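Local coordinates for protein PurR transcriptional regulator (Vibrio parahaemolyticus, PDB 3D8U) that probably binds regulatory DNA as a LacI/PurR-type transcription factor, with a periplasmic-binding-protein-like core of the kind that pairs into dimers, at the interface of chains A and B. Sequence-based numbering; all coordinates share one arbitrary frame. Chains: chain A/B, PurR transcriptional regulator.

Contact 1 and contact 2 are two patches of one two-fold symmetric interface between copies of the same chain, their C-alpha centres about 31 Å apart. They share no residues: contact 1 is built on the helix that starts at 190 and on the loop at 224-226, contact 2 on helix 16-32 of chain B facing strand 39-40, nearby loops and helix 45-56 of chain A. Each chain is therefore held at two well-separated places, which should limit rocking of one copy against the other. LacI-family regulators commonly dimerise through such cores, so this pairing is plausibly the biological one.

Contact 1: the interface of chains A and B. Residues chain A 194, 197-198, 201, 225-226; chain B 194, 197-198, 201, 224-226.
The ring of A:Phe198 is sandwiched: on one face lie the methyl of B:Ala225 and the backbone N of B:Tyr226, both toward the rim, and on the other lies the ring of B:Phe198. The two phenyl rings stack almost parallel, 11° between planes with centroids 4.1 Å apart, and overlap at their outer ends, CE1 and CZ. The far face of B:Phe198 is turned toward the backbone N of A:Tyr226, a looser version of the same sandwich. At the edge of the A:His201 ring, in plane, lie A:Phe198 CA and the backbone O of A:Tyr226. B:Ala225 CB sits 3.7 Å from the centroid of the A:Phe198 ring, a CH-pi contact. CD1 of A:Ile194 comes to 3.7 Å from CE2 of B:Phe198, and CD1 of B:Leu197 approaches CE1 of A:Phe198 at 3.5 Å. In A:Phe198, CG is anti to the carbonyl carbon, which swings the ring off helix 190-202 into the partner. These two phenylalanines bury far more surface than their neighbours, making them the apolar core of this patch. One turn on, the histidines cross obliquely. Their rings differ in rotation, chi2 93° in A:His201 and 168° in B:His201, as modelled a local departure from the symmetry. A:His201 ND1 makes a weak hydrogen bond to the backbone O of A:Leu197, while B:His201 ND1 lies over the A:His201 ring, 3.8 Å from its CD2.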
loop_
_atom_site.group_PDB
_atom_site.type_symbol
_atom_site.label_atom_id
_atom_site.label_comp_id
_atom_site.label_asym_id
_atom_site.label_seq_id
_atom_site.Cartn_x
_atom_site.Cartn_y
_atom_site.Cartn_z
ATOM N N ILE A 194 6.005 11.910 6.255
ATOM C CA ILE A 194 7.019 11.158 6.961
ATOM C C ILE A 194 8.408 11.611 6.525
ATOM O O ILE A 194 9.294 11.709 7.379
ATOM C CB ILE A 194 6.827 9.640 6.792
ATOM C CG1 ILE A 194 5.501 9.222 7.445
ATOM C CG2 ILE A 194 8.029 8.865 7.312
ATOM C CD1 ILE A 194 5.493 9.115 8.983
ATOM N N LEU A 197 9.134 14.673 8.097
ATOM C CA LEU A 197 9.376 14.491 9.498
ATOM C C LEU A 197 10.846 14.143 9.738
ATOM O O LEU A 197 11.553 14.807 10.492
ATOM C CB LEU A 197 8.473 13.387 9.998
ATOM C CG LEU A 197 7.683 13.713 11.262
ATOM C CD1 LEU A 197 6.769 12.542 11.516
ATOM C CD2 LEU A 197 8.639 13.923 12.456
ATOM N N PHE A 198 11.299 13.101 9.071
ATOM C CA PHE A 198 12.704 12.790 8.973
ATOM C C PHE A 198 13.607 13.952 8.555
ATOM O O PHE A 198 14.692 14.107 9.116
ATOM C CB PHE A 198 12.877 11.624 8.015
ATOM C CG PHE A 198 12.518 10.305 8.606
ATOM C CD1 PHE A 198 12.985 9.941 9.864
ATOM C CD2 PHE A 198 11.735 9.409 7.904
ATOM C CE1 PHE A 198 12.661 8.714 10.417
ATOM C CE2 PHE A 198 11.418 8.143 8.447
ATOM C CZ PHE A 198 11.878 7.805 9.704
ATOM N N HIS A 201 14.387 15.819 11.538
ATOM C CA HIS A 201 15.336 15.212 12.458
ATOM C C HIS A 201 16.723 15.546 11.963
ATOM O O HIS A 201 17.531 16.067 12.728
ATOM C CB HIS A 201 15.083 13.717 12.665
ATOM C CG HIS A 201 13.869 13.445 13.495
ATOM N ND1 HIS A 201 12.623 13.223 12.945
ATOM C CD2 HIS A 201 13.692 13.425 14.838
ATOM C CE1 HIS A 201 11.736 13.059 13.911
ATOM N NE2 HIS A 201 12.361 13.164 15.070
ATOM N N ALA A 225 4.311 7.729 14.294
ATOM C CA ALA A 225 5.559 8.487 14.059
ATOM C C ALA A 225 5.930 9.365 15.315
ATOM O O ALA A 225 5.198 9.358 16.336
ATOM C CB ALA A 225 5.334 9.354 12.853
ATOM N N TYR A 226 7.135 9.963 15.275
ATOM C CA TYR A 226 7.602 10.834 16.372
ATOM C C TYR A 226 8.261 12.113 15.899
ATOM O O TYR A 226 9.281 12.062 15.216
ATOM C CB TYR A 226 8.617 10.120 17.252
ATOM C CG TYR A 226 9.234 10.995 18.345
ATOM C CD1 TYR A 226 10.513 11.540 18.204
ATOM C CD2 TYR A 226 8.555 11.248 19.544
ATOM C CE1 TYR A 226 11.092 12.326 19.234
ATOM C CE2 TYR A 226 9.129 12.022 20.566
ATOM C CZ TYR A 226 10.390 12.557 20.403
ATOM O OH TYR A 226 10.935 13.322 21.412
ATOM N N ILE B 194 10.243 1.381 10.201
ATOM C CA ILE B 194 10.029 2.806 10.344
ATOM C C ILE B 194 9.575 3.097 11.772
ATOM O O ILE B 194 10.081 4.032 12.433
ATOM C CB ILE B 194 8.999 3.292 9.344
ATOM C CG1 ILE B 194 9.639 3.315 7.962
ATOM C CG2 ILE B 194 8.502 4.649 9.713
ATOM C CD1 ILE B 194 10.504 4.546 7.674
ATOM N N LEU B 197 12.722 2.941 13.848
ATOM C CA LEU B 197 13.602 4.098 13.633
ATOM C C LEU B 197 13.113 5.302 14.408
ATOM O O LEU B 197 13.845 5.892 15.194
ATOM C CB LEU B 197 13.621 4.485 12.152
ATOM C CG LEU B 197 14.951 4.957 11.546
ATOM C CD1 LEU B 197 14.704 5.930 10.420
ATOM C CD2 LEU B 197 15.930 5.582 12.522
ATOM N N PHE B 198 11.863 5.669 14.152
ATOM C CA PHE B 198 11.205 6.723 14.858
ATOM C C PHE B 198 11.258 6.515 16.368
ATOM O O PHE B 198 11.422 7.484 17.102
ATOM C CB PHE B 198 9.768 6.793 14.396
ATOM C CG PHE B 198 9.558 7.656 13.196
ATOM C CD1 PHE B 198 10.273 8.849 13.033
ATOM C CD2 PHE B 198 8.591 7.326 12.246
ATOM C CE1 PHE B 198 10.053 9.677 11.922
ATOM C CE2 PHE B 198 8.354 8.163 11.123
ATOM C CZ PHE B 198 9.086 9.326 10.965
ATOM N N HIS B 201 14.642 7.351 17.765
ATOM C CA HIS B 201 14.588 8.782 17.994
ATOM C C HIS B 201 13.883 9.187 19.294
ATOM O O HIS B 201 14.401 10.031 20.020
ATOM C CB HIS B 201 14.053 9.518 16.782
ATOM C CG HIS B 201 14.968 9.430 15.607
ATOM N ND1 HIS B 201 14.597 9.809 14.336
ATOM C CD2 HIS B 201 16.239 8.975 15.504
ATOM C CE1 HIS B 201 15.598 9.607 13.504
ATOM N NE2 HIS B 201 16.605 9.098 14.185
ATOM N N HIS B 224 14.633 6.905 2.090
ATOM C CA HIS B 224 14.705 8.313 2.332
ATOM C C HIS B 224 14.227 8.674 3.717
ATOM O O HIS B 224 13.726 9.783 3.931
ATOM C CB HIS B 224 13.911 9.070 1.281
ATOM C CG HIS B 224 14.674 9.342 0.027
ATOM N ND1 HIS B 224 14.722 8.451 -1.024
ATOM C CD2 HIS B 224 15.421 10.406 -0.344
ATOM C CE1 HIS B 224 15.459 8.955 -1.994
ATOM N NE2 HIS B 224 15.901 10.139 -1.604
ATOM N N ALA B 225 14.360 7.738 4.653
ATOM C CA ALA B 225 14.197 8.032 6.073
ATOM C C ALA B 225 15.512 8.634 6.613
ATOM O O ALA B 225 16.437 8.846 5.851
ATOM C CB ALA B 225 13.869 6.788 6.781
ATOM N N TYR B 226 15.597 8.937 7.901
ATOM C CA TYR B 226 16.838 9.440 8.489
ATOM C C TYR B 226 17.114 8.850 9.868
ATOM O O TYR B 226 16.267 8.955 10.748
ATOM C CB TYR B 226 16.778 10.937 8.673
ATOM C CG TYR B 226 17.980 11.456 9.433
ATOM C CD1 TYR B 226 17.913 11.693 10.809
ATOM C CD2 TYR B 226 19.196 11.694 8.774
ATOM C CE1 TYR B 226 19.017 12.163 11.509
ATOM C CE2 TYR B 226 20.306 12.170 9.460
ATOM C CZ TYR B 226 20.204 12.399 10.826
ATOM O OH TYR B 226 21.297 12.853 11.510
#

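Contact 2: the interface of chains A and B. Residues chain A 13, 39-40, 42, 47; chain B 19, 22-23, 26, 38.
A:Gly39 and A:Tyr40 run extended as strand 39-40, A:Asp42 then takes a positive phi (60°), and this edge of chain A faces helix 16-32 of chain B. A:Tyr40 is the central side chain, with CG anti to the backbone N (chi1 -180°). Its ring slides past B:Leu22 in the opposite direction, CD2 lying 4.1 Å from B:Leu22 CD1. The backbone N of A:Asp42 sits over the centre of one ring face, 3.6 Å above the plane. At the ring edge, in plane, is the side-chain oxygen OE1 of B:Gln26, whose amide is nearly coplanar with the phenol. The same OE1 comes to 3.3 Å from the backbone O of A:Tyr40, a contact of two oxygens and not a bond. The phenol OH donates a 2.7 Å hydrogen bond to A:Asp42 OD2, meeting the carboxylate from above its plane. That bond ties the far end of the tyrosine to the carboxylate and should steady both groups within chain A. B:Pro23 packs against this pair: its CB is 3.6 Å from A:Asp42 OD1, the two side chains crossing at about a right angle. Beyond the tyrosine, the bent chains of A:Gln47 and B:Gln26 reach toward each other tip to tip, their amide planes 49° apart, with A:Gln47 NE2 against B:Gln26 CG at 3.5 Å. Contact across this patch is thus by packing, with polar groups near but not bonded. At one end, A:Leu13 reaches the helix backbone with CD1 3.8 Å from B:Ala19 O. Beside the tyrosine backbone, B:Leu38 lays its CD2 3.8 Å from A:Gly39 CA.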
loop_
_atom_site.group_PDB
_atom_site.type_symbol
_atom_site.label_atom_id
_atom_site.label_comp_id
_atom_site.label_asym_id
_atom_site.label_seq_id
_atom_site.Cartn_x
_atom_site.Cartn_y
_atom_site.Cartn_z
ATOM N N LEU A 13 -3.568 1.060 -6.610
ATOM C CA LEU A 13 -3.488 0.203 -5.451
ATOM C C LEU A 13 -2.629 0.871 -4.386
ATOM O O LEU A 13 -2.596 0.434 -3.233
ATOM C CB LEU A 13 -2.918 -1.164 -5.860
ATOM C CG LEU A 13 -3.031 -1.436 -7.374
ATOM C CD1 LEU A 13 -1.697 -1.152 -8.089
ATOM C CD2 LEU A 13 -3.529 -2.843 -7.693
ATOM N N GLY A 39 -11.908 -5.079 -11.532
ATOM C CA GLY A 39 -10.922 -4.807 -12.569
ATOM C C GLY A 39 -9.958 -3.680 -12.246
ATOM O O GLY A 39 -10.269 -2.794 -11.452
ATOM N N TYR A 40 -8.792 -3.701 -12.887
ATOM C CA TYR A 40 -7.739 -2.749 -12.578
ATOM C C TYR A 40 -7.369 -1.860 -13.752
ATOM O O TYR A 40 -6.930 -2.353 -14.794
ATOM C CB TYR A 40 -6.493 -3.480 -12.077
ATOM C CG TYR A 40 -5.370 -2.546 -11.733
ATOM C CD1 TYR A 40 -5.504 -1.647 -10.690
ATOM C CD2 TYR A 40 -4.182 -2.543 -12.464
ATOM C CE1 TYR A 40 -4.488 -0.765 -10.375
ATOM C CE2 TYR A 40 -3.145 -1.663 -12.146
ATOM C CZ TYR A 40 -3.309 -0.777 -11.094
ATOM O OH TYR A 40 -2.317 0.110 -10.735
ATOM N N ASP A 42 -5.177 1.008 -13.709
ATOM C CA ASP A 42 -3.840 1.634 -13.652
ATOM C C ASP A 42 -3.912 3.129 -13.994
ATOM O O ASP A 42 -2.976 3.700 -14.555
ATOM C CB ASP A 42 -2.844 0.890 -14.563
ATOM C CG ASP A 42 -1.407 0.951 -14.050
ATOM O OD1 ASP A 42 -0.488 0.640 -14.834
ATOM O OD2 ASP A 42 -1.190 1.303 -12.873
ATOM N N GLN A 47 -8.247 1.773 -20.447
ATOM C CA GLN A 47 -8.288 0.508 -19.710
ATOM C C GLN A 47 -9.598 0.342 -18.944
ATOM O O GLN A 47 -10.191 -0.744 -18.932
ATOM C CB GLN A 47 -7.103 0.446 -18.744
ATOM C CG GLN A 47 -6.758 -0.937 -18.224
ATOM C CD GLN A 47 -6.052 -1.805 -19.253
ATOM O OE1 GLN A 47 -6.610 -2.122 -20.312
ATOM N NE2 GLN A 47 -4.820 -2.212 -18.936
ATOM N N ALA B 19 1.259 -5.042 -4.926
ATOM C CA ALA B 19 1.244 -3.635 -5.310
ATOM C C ALA B 19 2.161 -3.356 -6.504
ATOM O O ALA B 19 1.741 -2.747 -7.489
ATOM C CB ALA B 19 1.630 -2.757 -4.125
ATOM N N LEU B 22 1.350 -6.243 -9.907
ATOM C CA LEU B 22 0.168 -6.029 -10.766
ATOM C C LEU B 22 0.267 -5.181 -12.059
ATOM O O LEU B 22 -0.210 -5.619 -13.105
ATOM C CB LEU B 22 -1.006 -5.514 -9.924
ATOM C CG LEU B 22 -2.223 -6.419 -9.771
ATOM C CD1 LEU B 22 -3.226 -6.165 -10.870
ATOM C CD2 LEU B 22 -1.815 -7.873 -9.759
ATOM N N PRO B 23 0.851 -3.964 -11.993
ATOM C CA PRO B 23 0.725 -3.113 -13.176
ATOM C C PRO B 23 1.642 -3.505 -14.342
ATOM O O PRO B 23 1.353 -3.147 -15.488
ATOM C CB PRO B 23 1.063 -1.701 -12.655
ATOM C CG PRO B 23 1.313 -1.838 -11.204
ATOM C CD PRO B 23 1.619 -3.284 -10.937
ATOM N N GLN B 26 -0.020 -6.520 -15.748
ATOM C CA GLN B 26 -1.092 -6.090 -16.631
ATOM C C GLN B 26 -0.495 -5.735 -17.986
ATOM O O GLN B 26 -0.949 -6.265 -19.005
ATOM C CB GLN B 26 -1.887 -4.913 -16.048
ATOM C CG GLN B 26 -3.043 -4.396 -16.935
ATOM C CD GLN B 26 -4.402 -5.044 -16.642
ATOM O OE1 GLN B 26 -4.980 -4.865 -15.561
ATOM N NE2 GLN B 26 -4.934 -5.765 -17.623
ATOM N N LEU B 38 -9.526 -10.401 -12.204
ATOM C CA LEU B 38 -8.899 -10.623 -10.890
ATOM C C LEU B 38 -9.852 -10.796 -9.722
ATOM O O LEU B 38 -11.058 -10.929 -9.923
ATOM C CB LEU B 38 -7.775 -9.613 -10.569
ATOM C CG LEU B 38 -8.011 -8.162 -10.185
ATOM C CD1 LEU B 38 -6.746 -7.643 -9.541
ATOM C CD2 LEU B 38 -8.356 -7.359 -11.422
#